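Local coordinates for putative alpha/beta hydrolase fold protein (Candidatus Nitrososphaera gargensis, PDB 5A62) that probably hydrolyses carboxylic esters, as an archaeal member of the alpha/beta hydrolase fold family that assembles from two copies of the chain, at residues Thr13-His18 / Arg82-His87; Tyr72-Leu77 / Leu195-Gly200; Glu239-Gln244 / Met263-Ile268. One frame throughout, in Å; residues are numbered along the deposited sequence.

Contact 1: Thr13-His18 / Arg82-His87; sequences TYYEDH and RRLLEH
Tyr15 of the strand 12-18 meets the last turns of the helix 74-87 through two side chains, Leu84 and His87. One methyl of Leu84 does all the touching on the apolar side: its CD1 lies over one face of the tyrosine ring, 4.0 Å from the ring centroid and 25° off the normal, a CH-pi contact. The methyl is displaced toward the base of the ring, with Leu84 CD1 3.7 Å from Tyr15 CG. The phenol end of the same ring reaches His87, whose imidazole is steeply inclined to it, the planes 82° apart and the centroids 5.9 Å from each other. Tyr15 OH comes up at the edge of the imidazole, close to its plane, 3.4 Å from His87 NE2. A water is modelled between these two polar groups, but implausibly close to Tyr15 OH, and the bridge is doubtful.

A chi1 of 75° sets the Tyr15 ring between its own backbone N and carbonyl carbon and turns it to the helix. Leu84 and His87, one helical turn apart, have CG anti to the backbone N, which points both side chains out toward the strand, where they meet the ring at its base and its hydroxyl end. Further out, Tyr56 of strand 52-56 touches both Tyr15 and Leu84. Strand 12-18, second from the edge, runs antiparallel between strands 3-5 and 52-56, and the end of helix 74-87 laid on this part of the mixed sheet is in keeping with the alpha/beta hydrolase fold.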
ATOM      1  N   THR A  13       3.091   3.463  20.339  1.00  8.86           N
ATOM      2  CA  THR A  13       4.404   2.974  20.040  1.00  9.15           C
ATOM      3  C   THR A  13       5.101   2.553  21.279  1.00  8.94           C
ATOM      4  O   THR A  13       5.327   3.367  22.206  1.00  9.64           O
ATOM      5  CB  THR A  13       5.239   4.085  19.390  1.00  9.80           C
ATOM      6  OG1 THR A  13       4.664   4.389  18.083  1.00 10.72           O
ATOM      7  CG2 THR A  13       6.664   3.713  19.255  1.00  9.77           C
ATOM      8  N   TYR A  14       5.530   1.315  21.321  1.00  8.29           N
ATOM      9  CA  TYR A  14       6.432   0.845  22.350  1.00  8.72           C
ATOM     10  C   TYR A  14       7.820   1.249  22.044  1.00  9.68           C
ATOM     11  O   TYR A  14       8.319   1.034  20.911  1.00  9.83           O
ATOM     12  CB  TYR A  14       6.386  -0.669  22.532  1.00  8.91           C
ATOM     13  CG  TYR A  14       7.282  -1.152  23.600  1.00 10.23           C
ATOM     14  CD1 TYR A  14       6.871  -1.116  24.948  1.00 11.71           C
ATOM     15  CD2 TYR A  14       8.549  -1.558  23.323  1.00 11.02           C
ATOM     16  CE1 TYR A  14       7.776  -1.507  25.950  1.00 12.10           C
ATOM     17  CE2 TYR A  14       9.425  -1.972  24.311  1.00 11.56           C
ATOM     18  CZ  TYR A  14       8.995  -1.914  25.601  1.00 12.34           C
ATOM     19  OH  TYR A  14       9.889  -2.272  26.608  1.00 14.46           O
ATOM     20  N   TYR A  15       8.510   1.827  23.009  1.00  9.61           N
ATOM     21  CA  TYR A  15       9.891   2.210  22.880  1.00 10.12           C
ATOM     22  C   TYR A  15      10.687   1.982  24.111  1.00 10.35           C
ATOM     23  O   TYR A  15      10.099   1.809  25.157  1.00 10.53           O
ATOM     24  CB  TYR A  15      10.008   3.680  22.426  1.00 10.38           C
ATOM     25  CG  TYR A  15       9.694   4.656  23.533  1.00 10.77           C
ATOM     26  CD1 TYR A  15       8.428   5.092  23.788  1.00 10.82           C
ATOM     27  CD2 TYR A  15      10.753   5.159  24.269  1.00 12.31           C
ATOM     28  CE1 TYR A  15       8.145   5.974  24.806  1.00 12.76           C
ATOM     29  CE2 TYR A  15      10.484   5.999  25.339  1.00 12.80           C
ATOM     30  CZ  TYR A  15       9.196   6.406  25.582  1.00 13.46           C
ATOM     31  OH  TYR A  15       8.851   7.321  26.604  1.00 17.02           O
ATOM     32  N   GLU A  16      12.003   1.995  23.964  1.00 10.17           N
ATOM     33  CA  GLU A  16      12.973   1.984  25.121  1.00 10.36           C
ATOM     34  C   GLU A  16      13.974   3.047  24.860  1.00 12.19           C
ATOM     35  O   GLU A  16      14.393   3.326  23.761  1.00 12.17           O
ATOM     36  CB  GLU A  16      13.618   0.650  25.314  1.00 10.95           C
ATOM     37  CG  GLU A  16      12.635  -0.445  25.618  1.00 11.88           C
ATOM     38  CD  GLU A  16      13.242  -1.833  25.600  1.00 13.61           C
ATOM     39  OE1 GLU A  16      14.435  -2.020  25.301  1.00 15.80           O
ATOM     40  OE2 GLU A  16      12.472  -2.804  25.872  1.00 16.70           O
ATOM     41  N   ASP A  17      14.400   3.702  25.954  1.00 11.99           N
ATOM     42  CA  ASP A  17      15.361   4.802  25.945  1.00 13.68           C
ATOM     43  C   ASP A  17      16.420   4.431  26.948  1.00 14.61           C
ATOM     44  O   ASP A  17      16.197   4.572  28.191  1.00 16.93           O
ATOM     45  CB  ASP A  17      14.651   6.087  26.318  1.00 15.02           C
ATOM     46  CG  ASP A  17      15.548   7.323  26.281  1.00 19.15           C
ATOM     47  OD1 ASP A  17      16.752   7.223  26.086  1.00 19.44           O
ATOM     48  OD2 ASP A  17      14.994   8.420  26.496  1.00 21.37           O
ATOM     49  N   HIS A  18      17.515   3.894  26.496  1.00 13.14           N
ATOM     50  CA  HIS A  18      18.572   3.371  27.341  1.00 14.81           C
ATOM     51  C   HIS A  18      19.706   4.350  27.462  1.00 15.56           C
ATOM     52  O   HIS A  18      20.104   5.046  26.530  1.00 14.26           O
ATOM     53  CB  HIS A  18      19.130   2.112  26.708  1.00 15.94           C
ATOM     54  CG  HIS A  18      18.197   0.942  26.683  1.00 15.84           C
ATOM     55  ND1 HIS A  18      17.325   0.637  25.647  1.00 17.58           N
ATOM     56  CD2 HIS A  18      18.079  -0.082  27.564  1.00 17.04           C
ATOM     57  CE1 HIS A  18      16.689  -0.486  25.925  1.00 15.16           C
ATOM     58  NE2 HIS A  18      17.131  -0.935  27.081  1.00 21.43           N
ATOM     59  N   ARG A  82       9.095  10.730  13.859  1.00  8.99           N
ATOM     60  CA  ARG A  82       9.188  12.135  14.222  1.00  9.88           C
ATOM     61  C   ARG A  82       8.545  12.403  15.551  1.00 10.32           C
ATOM     62  O   ARG A  82       9.164  13.079  16.409  1.00 10.25           O
ATOM     63  CB  ARG A  82       8.577  13.008  13.144  1.00 11.89           C
ATOM     64  CG  ARG A  82       8.735  14.484  13.430  1.00 16.31           C
ATOM     65  CD  ARG A  82       7.875  15.338  12.489  1.00 21.29           C
ATOM     66  NE  ARG A  82       6.499  14.813  12.251  1.00 30.61           N
ATOM     67  CZ  ARG A  82       5.416  15.002  13.008  1.00 34.40           C
ATOM     68  NH1 ARG A  82       5.435  15.721  14.117  1.00 33.17           N
ATOM     69  NH2 ARG A  82       4.266  14.413  12.645  1.00 38.54           N
ATOM     70  N   ARG A  83       7.396  11.842  15.776  1.00  9.98           N
ATOM     71  CA  ARG A  83       6.686  12.063  17.048  1.00 11.13           C
ATOM     72  C   ARG A  83       7.484  11.475  18.166  1.00 10.08           C
ATOM     73  O   ARG A  83       7.580  12.069  19.264  1.00  9.71           O
ATOM     74  CB  ARG A  83       5.271  11.492  16.988  1.00 13.19           C
ATOM     75  CG  ARG A  83       4.393  12.348  16.076  1.00 18.45           C
ATOM     76  CD  ARG A  83       2.909  12.187  16.236  1.00 25.56           C
ATOM     77  NE  ARG A  83       2.611  10.790  16.102  1.00 27.31           N
ATOM     78  CZ  ARG A  83       2.394  10.142  14.962  1.00 29.24           C
ATOM     79  NH1 ARG A  83       2.253  10.787  13.802  1.00 29.65           N
ATOM     80  NH2 ARG A  83       2.165   8.825  15.047  1.00 29.37           N
ATOM     81  N   LEU A  84       8.081  10.309  17.995  1.00  9.03           N
ATOM     82  CA  LEU A  84       8.868   9.708  19.074  1.00  8.98           C
ATOM     83  C   LEU A  84      10.097  10.570  19.411  1.00  9.78           C
ATOM     84  O   LEU A  84      10.409  10.780  20.576  1.00  9.82           O
ATOM     85  CB  LEU A  84       9.318   8.283  18.676  1.00 10.28           C
ATOM     86  CG  LEU A  84      10.199   7.570  19.682  1.00 11.75           C
ATOM     87  CD1 LEU A  84       9.491   7.344  21.017  1.00 13.05           C
ATOM     88  CD2 LEU A  84      10.672   6.255  19.087  1.00 14.50           C
ATOM     89  N   LEU A  85      10.819  11.066  18.406  1.00 10.18           N
ATOM     90  CA  LEU A  85      12.041  11.803  18.674  1.00 10.71           C
ATOM     91  C   LEU A  85      11.672  13.165  19.245  1.00 11.21           C
ATOM     92  O   LEU A  85      12.392  13.652  20.131  1.00 12.55           O
ATOM     93  CB  LEU A  85      12.883  11.918  17.393  1.00 11.41           C
ATOM     94  CG  LEU A  85      13.341  10.559  16.858  1.00 11.96           C
ATOM     95  CD1 LEU A  85      14.290  10.803  15.702  1.00 13.23           C
ATOM     96  CD2 LEU A  85      13.961   9.650  17.927  1.00 14.07           C
ATOM     97  N   GLU A  86      10.565  13.764  18.869  1.00 10.01           N
ATOM     98  CA  GLU A  86      10.066  14.970  19.543  1.00 10.93           C
ATOM     99  C   GLU A  86       9.737  14.675  20.993  1.00 11.50           C
ATOM    100  O   GLU A  86      10.081  15.467  21.908  1.00 12.24           O
ATOM    101  CB  GLU A  86       8.819  15.515  18.890  1.00 14.02           C
ATOM    102  CG  GLU A  86       8.931  16.065  17.541  1.00 16.42           C
ATOM    103  CD  GLU A  86       7.559  16.324  16.877  1.00 20.00           C
ATOM    104  OE1 GLU A  86       6.457  15.992  17.415  1.00 23.38           O
ATOM    105  OE2 GLU A  86       7.630  16.851  15.725  1.00 21.93           O
ATOM    106  N   HIS A  87       9.120  13.569  21.289  1.00 10.77           N
ATOM    107  CA  HIS A  87       8.700  13.172  22.666  1.00 10.51           C
ATOM    108  C   HIS A  87       9.884  13.040  23.530  1.00 12.97           C
ATOM    109  O   HIS A  87       9.781  13.389  24.752  1.00 13.26           O
ATOM    110  CB  HIS A  87       7.932  11.867  22.545  1.00 12.01           C
ATOM    111  CG  HIS A  87       7.535  11.286  23.837  1.00 11.98           C
ATOM    112  ND1 HIS A  87       6.698  11.965  24.704  1.00 12.92           N
ATOM    113  CD2 HIS A  87       7.841  10.106  24.426  1.00 13.09           C
ATOM    114  CE1 HIS A  87       6.480  11.185  25.746  1.00 13.69           C
ATOM    115  NE2 HIS A  87       7.180  10.074  25.636  1.00 15.17           N
TER
HETATM  116  O   HOH W   1       6.565   7.496  27.327  1.00 24.42           O

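Contact 2: Tyr72-Leu77 / Leu195-Gly200; sequences YTMQDL and LYTIPG
Thr197 OG1 is gripped by two backbone groups: it accepts from Met74 N at 2.8 Å, with an N-H...O angle of 160°, and is hydrogen-bonded to the carbonyl of Ala194, at the end of helix 185-194. With chi1 at 72° the hydroxyl is tucked back over its own backbone, on the side of helix 74-87. Beside it the two threonines cross at about a right angle, Thr73 CB coming 3.9 Å from Thr197 CB. The bent side chain of Met74 runs beside Ile198 in the same direction, with Met74 CG 3.6 Å from Ile198 CG1.

A water makes a second link, accepting from Gln75 N and donating to Thr197 O at 2.9 Å. Thr73 occupies the N-cap position, and its own N gives a nearly straight bond of 3.0 Å to Asp76 OD2, on the anti lone pair of that oxygen. Across the dimer interface, Tyr196 of the second subunit packs on Thr197. The chemistry implies that two amides of the first helical turn, which lack acceptors within the helix, are satisfied from the 195-200 loop, one by a hydroxyl and one through water.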
ATOM      1  N   TYR A  72      -1.168   1.926   5.853  1.00  7.32           N
ATOM      2  CA  TYR A  72      -0.488   3.221   5.962  1.00  7.39           C
ATOM      3  C   TYR A  72       0.536   3.332   4.887  1.00  7.47           C
ATOM      4  O   TYR A  72       0.828   2.355   4.163  1.00  7.36           O
ATOM      5  CB  TYR A  72       0.162   3.357   7.322  1.00  7.54           C
ATOM      6  CG  TYR A  72       1.130   2.265   7.703  1.00  7.13           C
ATOM      7  CD1 TYR A  72       2.382   2.217   7.126  1.00  7.58           C
ATOM      8  CD2 TYR A  72       0.749   1.176   8.478  1.00  7.34           C
ATOM      9  CE1 TYR A  72       3.250   1.212   7.386  1.00  7.73           C
ATOM     10  CE2 TYR A  72       1.639   0.146   8.780  1.00  7.96           C
ATOM     11  CZ  TYR A  72       2.907   0.169   8.215  1.00  7.24           C
ATOM     12  OH  TYR A  72       3.816  -0.822   8.483  1.00  8.24           O
ATOM     13  N   THR A  73       1.114   4.496   4.731  1.00  7.56           N
ATOM     14  CA  THR A  73       2.199   4.746   3.774  1.00  7.58           C
ATOM     15  C   THR A  73       3.479   4.872   4.547  1.00  7.45           C
ATOM     16  O   THR A  73       3.524   5.044   5.785  1.00  6.98           O
ATOM     17  CB  THR A  73       2.007   6.005   2.969  1.00  8.25           C
ATOM     18  OG1 THR A  73       2.056   7.153   3.855  1.00  8.81           O
ATOM     19  CG2 THR A  73       0.682   5.970   2.242  1.00  9.33           C
ATOM     20  N   MET A  74       4.601   4.829   3.839  1.00  7.02           N
ATOM     21  CA  MET A  74       5.862   5.097   4.480  1.00  7.08           C
ATOM     22  C   MET A  74       5.870   6.422   5.205  1.00  7.64           C
ATOM     23  O   MET A  74       6.465   6.526   6.285  1.00  7.72           O
ATOM     24  CB  MET A  74       7.018   5.099   3.471  1.00  7.98           C
ATOM     25  CG  MET A  74       7.424   3.777   2.845  1.00 10.32           C
ATOM     26  SD  MET A  74       7.667   2.424   4.000  1.00 11.26           S
ATOM     27  CE  MET A  74       8.992   3.087   4.894  1.00 11.06           C
ATOM     28  N   GLN A  75       5.242   7.436   4.642  1.00  7.50           N
ATOM     29  CA  GLN A  75       5.178   8.712   5.346  1.00  8.05           C
ATOM     30  C   GLN A  75       4.628   8.638   6.714  1.00  8.26           C
ATOM     31  O   GLN A  75       5.080   9.312   7.639  1.00  8.69           O
ATOM     32  CB  GLN A  75       4.425   9.715   4.495  1.00  9.46           C
ATOM     33  CG  GLN A  75       4.463  11.108   5.074  1.00 10.95           C
ATOM     34  CD  GLN A  75       5.873  11.647   5.116  1.00 11.98           C
ATOM     35  OE1 GLN A  75       6.623  11.519   4.130  1.00 14.86           O
ATOM     36  NE2 GLN A  75       6.257  12.215   6.238  1.00 12.18           N
ATOM     37  N   ASP A  76       3.637   7.768   6.926  1.00  7.13           N
ATOM     38  CA  ASP A  76       3.075   7.551   8.236  1.00  7.56           C
ATOM     39  C   ASP A  76       4.109   7.009   9.205  1.00  7.97           C
ATOM     40  O   ASP A  76       4.118   7.397  10.354  1.00  7.99           O
ATOM     41  CB  ASP A  76       1.854   6.666   8.158  1.00  8.89           C
ATOM     42  CG  ASP A  76       0.736   7.333   7.415  1.00 10.43           C
ATOM     43  OD1 ASP A  76       0.322   8.459   7.820  1.00 12.64           O
ATOM     44  OD2 ASP A  76       0.198   6.739   6.444  1.00 10.24           O
ATOM     45  N   LEU A  77       4.939   6.095   8.765  1.00  6.95           N
ATOM     46  CA  LEU A  77       6.018   5.584   9.599  1.00  6.99           C
ATOM     47  C   LEU A  77       7.056   6.684   9.913  1.00  7.31           C
ATOM     48  O   LEU A  77       7.601   6.737  11.016  1.00  7.78           O
ATOM     49  CB  LEU A  77       6.759   4.398   8.959  1.00  7.30           C
ATOM     50  CG  LEU A  77       5.896   3.175   8.738  1.00  8.14           C
ATOM     51  CD1 LEU A  77       6.710   2.047   8.167  1.00 10.34           C
ATOM     52  CD2 LEU A  77       5.172   2.669   9.983  1.00  9.79           C
ATOM     53  N   LEU A 195       5.618  -0.933   1.508  1.00  7.08           N
ATOM     54  CA  LEU A 195       6.820  -0.823   0.661  1.00  7.60           C
ATOM     55  C   LEU A 195       6.504  -0.254  -0.694  1.00  8.39           C
ATOM     56  O   LEU A 195       7.376   0.335  -1.327  1.00  9.12           O
ATOM     57  CB  LEU A 195       7.509  -2.197   0.520  1.00  8.42           C
ATOM     58  CG  LEU A 195       8.000  -2.781   1.861  1.00  8.56           C
ATOM     59  CD1 LEU A 195       8.566  -4.140   1.597  1.00  9.18           C
ATOM     60  CD2 LEU A 195       8.992  -1.879   2.541  1.00  8.54           C
ATOM     61  N   TYR A 196       5.321  -0.454  -1.206  1.00  7.12           N
ATOM     62  CA  TYR A 196       4.931   0.146  -2.505  1.00  7.48           C
ATOM     63  C   TYR A 196       4.791   1.640  -2.499  1.00  8.30           C
ATOM     64  O   TYR A 196       4.697   2.295  -3.531  1.00  8.45           O
ATOM     65  CB  TYR A 196       3.589  -0.427  -2.975  1.00  8.36           C
ATOM     66  CG  TYR A 196       3.643  -1.857  -3.439  1.00  8.30           C
ATOM     67  CD1 TYR A 196       3.906  -2.127  -4.768  1.00  8.35           C
ATOM     68  CD2 TYR A 196       3.368  -2.927  -2.623  1.00  8.83           C
ATOM     69  CE1 TYR A 196       3.977  -3.419  -5.221  1.00  9.78           C
ATOM     70  CE2 TYR A 196       3.384  -4.208  -3.113  1.00  8.83           C
ATOM     71  CZ  TYR A 196       3.701  -4.441  -4.413  1.00  9.57           C
ATOM     72  OH  TYR A 196       3.727  -5.761  -4.885  1.00 11.93           O
ATOM     73  N   THR A 197       4.749   2.228  -1.296  1.00  8.24           N
ATOM     74  CA  THR A 197       4.485   3.658  -1.128  1.00  8.02           C
ATOM     75  C   THR A 197       5.745   4.450  -0.918  1.00  8.45           C
ATOM     76  O   THR A 197       5.661   5.674  -0.662  1.00  9.89           O
ATOM     77  CB  THR A 197       3.502   3.936   0.026  1.00  7.90           C
ATOM     78  OG1 THR A 197       4.173   3.698   1.266  1.00  7.66           O
ATOM     79  CG2 THR A 197       2.326   3.050  -0.062  1.00  9.14           C
ATOM     80  N   ILE A 198       6.925   3.834  -1.071  1.00  9.00           N
ATOM     81  CA  ILE A 198       8.199   4.596  -0.945  1.00  9.14           C
ATOM     82  C   ILE A 198       8.251   5.597  -2.121  1.00 10.60           C
ATOM     83  O   ILE A 198       8.034   5.150  -3.262  1.00 10.98           O
ATOM     84  CB  ILE A 198       9.362   3.664  -1.067  1.00  9.90           C
ATOM     85  CG1 ILE A 198       9.393   2.654   0.090  1.00  9.84           C
ATOM     86  CG2 ILE A 198      10.653   4.435  -1.146  1.00  9.87           C
ATOM     87  CD1 ILE A 198      10.336   1.494  -0.199  1.00 10.52           C
ATOM     88  N   PRO A 199       8.516   6.843  -1.875  1.00 10.37           N
ATOM     89  CA  PRO A 199       8.563   7.832  -2.988  1.00 12.76           C
ATOM     90  C   PRO A 199       9.767   7.571  -3.847  1.00 14.24           C
ATOM     91  O   PRO A 199      10.806   7.090  -3.378  1.00 16.72           O
ATOM     92  CB  PRO A 199       8.635   9.166  -2.312  1.00 14.48           C
ATOM     93  CG  PRO A 199       8.300   8.950  -0.913  1.00 13.85           C
ATOM     94  CD  PRO A 199       8.568   7.487  -0.586  1.00 11.51           C
ATOM     95  N   GLY A 200       9.677   7.968  -5.116  1.00 15.95           N
ATOM     96  CA  GLY A 200      10.809   7.759  -6.036  1.00 17.94           C
ATOM     97  C   GLY A 200      11.936   8.762  -5.892  1.00 16.23           C
ATOM     98  O   GLY A 200      12.934   8.589  -6.570  1.00 25.14           O
TER
HETATM   99  O   HOH W   2       5.026   7.434   1.604  1.00 11.16           O

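Contact 3: Glu239-Gln244 / Met263-Ile268; sequences ELRVLQ and MGFLAI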
ATOM      1  N   GLU A 239      29.267   6.087   2.293  1.00 13.50           N
ATOM      2  CA  GLU A 239      30.226   5.052   2.591  1.00 13.25           C
ATOM      3  C   GLU A 239      29.534   3.696   2.620  1.00 14.33           C
ATOM      4  O   GLU A 239      28.688   3.462   3.461  1.00 15.90           O
ATOM      5  CB  GLU A 239      30.901   5.365   3.902  1.00 15.74           C
ATOM      6  CG  GLU A 239      31.726   6.654   3.860  1.00 19.73           C
ATOM      7  CD  GLU A 239      32.957   6.531   2.951  1.00 23.17           C
ATOM      8  OE1 GLU A 239      33.412   5.399   2.837  1.00 29.95           O
ATOM      9  OE2 GLU A 239      33.405   7.518   2.302  1.00 30.77           O
ATOM     10  N   LEU A 240      29.915   2.775   1.731  1.00 13.32           N
ATOM     11  CA  LEU A 240      29.320   1.482   1.635  1.00 14.48           C
ATOM     12  C   LEU A 240      30.307   0.435   2.013  1.00 14.14           C
ATOM     13  O   LEU A 240      31.456   0.455   1.525  1.00 15.30           O
ATOM     14  CB  LEU A 240      28.923   1.266   0.200  1.00 16.16           C
ATOM     15  CG  LEU A 240      28.506  -0.125  -0.231  1.00 18.14           C
ATOM     16  CD1 LEU A 240      27.275  -0.640   0.486  1.00 18.78           C
ATOM     17  CD2 LEU A 240      28.267  -0.136  -1.729  1.00 21.27           C
ATOM     18  N   ARG A 241      29.922  -0.551   2.781  1.00 13.71           N
ATOM     19  CA  ARG A 241      30.781  -1.683   3.119  1.00 15.23           C
ATOM     20  C   ARG A 241      29.969  -2.901   2.924  1.00 15.04           C
ATOM     21  O   ARG A 241      28.785  -3.001   3.305  1.00 14.83           O
ATOM     22  CB  ARG A 241      31.230  -1.576   4.572  1.00 16.38           C
ATOM     23  CG  ARG A 241      31.928  -0.295   4.975  1.00 20.81           C
ATOM     24  CD  ARG A 241      33.335  -0.232   4.382  1.00 22.10           C
ATOM     25  NE  ARG A 241      33.955   1.028   4.761  1.00 22.18           N
ATOM     26  CZ  ARG A 241      33.828   2.184   4.131  1.00 24.27           C
ATOM     27  NH1 ARG A 241      33.128   2.282   3.002  1.00 25.08           N
ATOM     28  NH2 ARG A 241      34.416   3.280   4.625  1.00 29.20           N
ATOM     29  N   VAL A 242      30.541  -3.898   2.285  1.00 14.64           N
ATOM     30  CA  VAL A 242      29.887  -5.161   2.028  1.00 14.83           C
ATOM     31  C   VAL A 242      30.399  -6.266   2.940  1.00 14.14           C
ATOM     32  O   VAL A 242      31.618  -6.461   3.056  1.00 16.15           O
ATOM     33  CB  VAL A 242      30.054  -5.596   0.533  1.00 14.57           C
ATOM     34  CG1 VAL A 242      29.426  -6.959   0.283  1.00 14.76           C
ATOM     35  CG2 VAL A 242      29.484  -4.502  -0.379  1.00 15.20           C
ATOM     36  N   LEU A 243      29.518  -7.035   3.518  1.00 13.78           N
ATOM     37  CA  LEU A 243      29.830  -8.210   4.332  1.00 13.67           C
ATOM     38  C   LEU A 243      29.764  -9.399   3.438  1.00 15.08           C
ATOM     39  O   LEU A 243      28.701  -9.885   3.082  1.00 14.65           O
ATOM     40  CB  LEU A 243      28.860  -8.349   5.544  1.00 14.96           C
ATOM     41  CG  LEU A 243      28.969  -7.220   6.538  1.00 15.18           C
ATOM     42  CD1 LEU A 243      27.768  -7.292   7.449  1.00 16.84           C
ATOM     43  CD2 LEU A 243      30.262  -7.367   7.363  1.00 20.10           C
ATOM     44  N   GLN A 244      30.959  -9.976   3.150  1.00 16.64           N
ATOM     45  CA  GLN A 244      31.018 -11.137   2.278  1.00 19.83           C
ATOM     46  C   GLN A 244      30.450 -12.337   2.937  1.00 19.82           C
ATOM     47  O   GLN A 244      30.847 -12.709   4.034  1.00 21.04           O
ATOM     48  CB  GLN A 244      32.480 -11.449   1.867  1.00 21.32           C
ATOM     49  CG  GLN A 244      33.134 -10.378   1.049  1.00 22.87           C
ATOM     50  CD  GLN A 244      32.367  -9.988  -0.220  1.00 20.17           C
ATOM     51  OE1 GLN A 244      31.768 -10.818  -0.837  1.00 28.00           O
ATOM     52  NE2 GLN A 244      32.390  -8.754  -0.542  1.00 24.54           N
ATOM     53  N   MET A 263      31.223   0.253  14.519  1.00 15.19           N
ATOM     54  CA  MET A 263      31.876   1.136  15.495  1.00 16.74           C
ATOM     55  C   MET A 263      32.851   2.112  14.817  1.00 16.09           C
ATOM     56  O   MET A 263      33.001   3.265  15.233  1.00 18.75           O
ATOM     57  CB  MET A 263      32.531   0.327  16.625  1.00 18.40           C
ATOM     58  CG  MET A 263      31.566  -0.573  17.365  1.00 19.17           C
ATOM     59  SD  MET A 263      29.976   0.162  17.881  1.00 23.72           S
ATOM     60  CE  MET A 263      30.609   1.436  18.950  1.00 23.27           C
ATOM     61  N   GLY A 264      33.450   1.681  13.718  1.00 16.30           N
ATOM     62  CA  GLY A 264      34.201   2.540  12.880  1.00 16.84           C
ATOM     63  C   GLY A 264      33.436   3.735  12.353  1.00 17.40           C
ATOM     64  O   GLY A 264      33.860   4.892  12.387  1.00 18.63           O
ATOM     65  N   PHE A 265      32.254   3.441  11.823  1.00 15.00           N
ATOM     66  CA  PHE A 265      31.414   4.520  11.349  1.00 14.68           C
ATOM     67  C   PHE A 265      31.025   5.473  12.480  1.00 14.30           C
ATOM     68  O   PHE A 265      30.992   6.683  12.312  1.00 15.40           O
ATOM     69  CB  PHE A 265      30.099   3.914  10.783  1.00 14.57           C
ATOM     70  CG  PHE A 265      30.215   3.138   9.487  1.00 14.96           C
ATOM     71  CD1 PHE A 265      31.362   3.160   8.664  1.00 16.76           C
ATOM     72  CD2 PHE A 265      29.128   2.393   9.048  1.00 16.67           C
ATOM     73  CE1 PHE A 265      31.365   2.440   7.501  1.00 17.86           C
ATOM     74  CE2 PHE A 265      29.132   1.726   7.871  1.00 18.53           C
ATOM     75  CZ  PHE A 265      30.231   1.761   7.097  1.00 18.12           C
ATOM     76  N   LEU A 266      30.651   4.937  13.643  1.00 15.48           N
ATOM     77  CA  LEU A 266      30.228   5.761  14.741  1.00 15.20           C
ATOM     78  C   LEU A 266      31.400   6.625  15.245  1.00 16.74           C
ATOM     79  O   LEU A 266      31.160   7.723  15.696  1.00 19.15           O
ATOM     80  CB  LEU A 266      29.664   4.911  15.877  1.00 15.39           C
ATOM     81  CG  LEU A 266      28.301   4.260  15.500  1.00 14.63           C
ATOM     82  CD1 LEU A 266      27.866   3.328  16.579  1.00 15.95           C
ATOM     83  CD2 LEU A 266      27.264   5.332  15.319  1.00 16.48           C
ATOM     84  N   ALA A 267      32.618   6.126  15.110  1.00 18.73           N
ATOM     85  CA  ALA A 267      33.766   6.944  15.473  1.00 19.75           C
ATOM     86  C   ALA A 267      33.921   8.127  14.574  1.00 20.66           C
ATOM     87  O   ALA A 267      34.237   9.214  15.061  1.00 22.22           O
ATOM     88  CB  ALA A 267      35.028   6.119  15.421  1.00 19.51           C
ATOM     89  N   ILE A 268      33.661   7.957  13.281  1.00 18.92           N
ATOM     90  CA  ILE A 268      33.669   9.077  12.340  1.00 21.11           C
ATOM     91  C   ILE A 268      32.611  10.065  12.696  1.00 21.24           C
ATOM     92  O   ILE A 268      32.844  11.253  12.700  1.00 21.24           O
ATOM     93  CB  ILE A 268      33.478   8.594  10.901  1.00 22.29           C
ATOM     94  CG1 ILE A 268      34.667   7.707  10.499  1.00 25.79           C
ATOM     95  CG2 ILE A 268      33.183   9.736   9.927  1.00 24.01           C
ATOM     96  CD1 ILE A 268      34.424   6.918   9.240  1.00 27.20           C
TER
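Phe265 meets Arg241 and carries nearly all of this contact from the helix 256-272, where the segment 263-268 runs past the last strand of the sheet. Met263, at the start of the segment, faces away to Leu45 and Leu46 of helix 40-48. At Phe265 a chi1 of -70° swings the ring off the helix, and its far rim, CE1 and CZ, reaches Arg241. Phe265 CZ is 3.4 Å from Arg241 CG, which sits at the ring edge, near the ring plane. Farther along the arginine, Phe265 CE1 lies over one face of the guanidinium, 3.9 Å above its plane, while the two flat groups are turned 79° apart; the ring therefore presents its rim to the guanidinium.

That group is held from its own strand. NH1 and NH2 of Arg241 grip one carboxylate oxygen end-on, with Arg241 NH2 2.9 Å from Glu239 OE1 in a salt bridge, and Arg241 NH1 also donates to Leu240 O from above the carbonyl plane, at 2.9 Å. All these partners lie close to the guanidinium plane, which probably fixes its rotation. Beyond Phe265, Ile268 is directed at the strand without touching it. Phe265 also meets Phe214 and touches Ile216 of strand 212-218, the neighbour of strand 239-243; a C-terminal helix packed across the last two parallel strands in this way accords with the alpha/beta hydrolase fold.

Overall arrangement
Contacts 1 and 2 share helix 74-87, contact 2 at its start and contact 1 at its end; their centres are 20 Å apart and their nearest atoms about 5 Å. Contact 3 lies at the far border of the same sheet that contact 1 reaches, with centres 26 Å apart, and is across the chain's centre from contact 2, about 17 Å away between nearest atoms. Of the three, contact 2 reaches toward the likely active site: Met74 approaches, but does not contact, a GxSxG motif at Gly97, Ser99 and Gly101, consistent with the nucleophile elbow of this fold. It also borders the second subunit, which touches neither contact 1 nor contact 3.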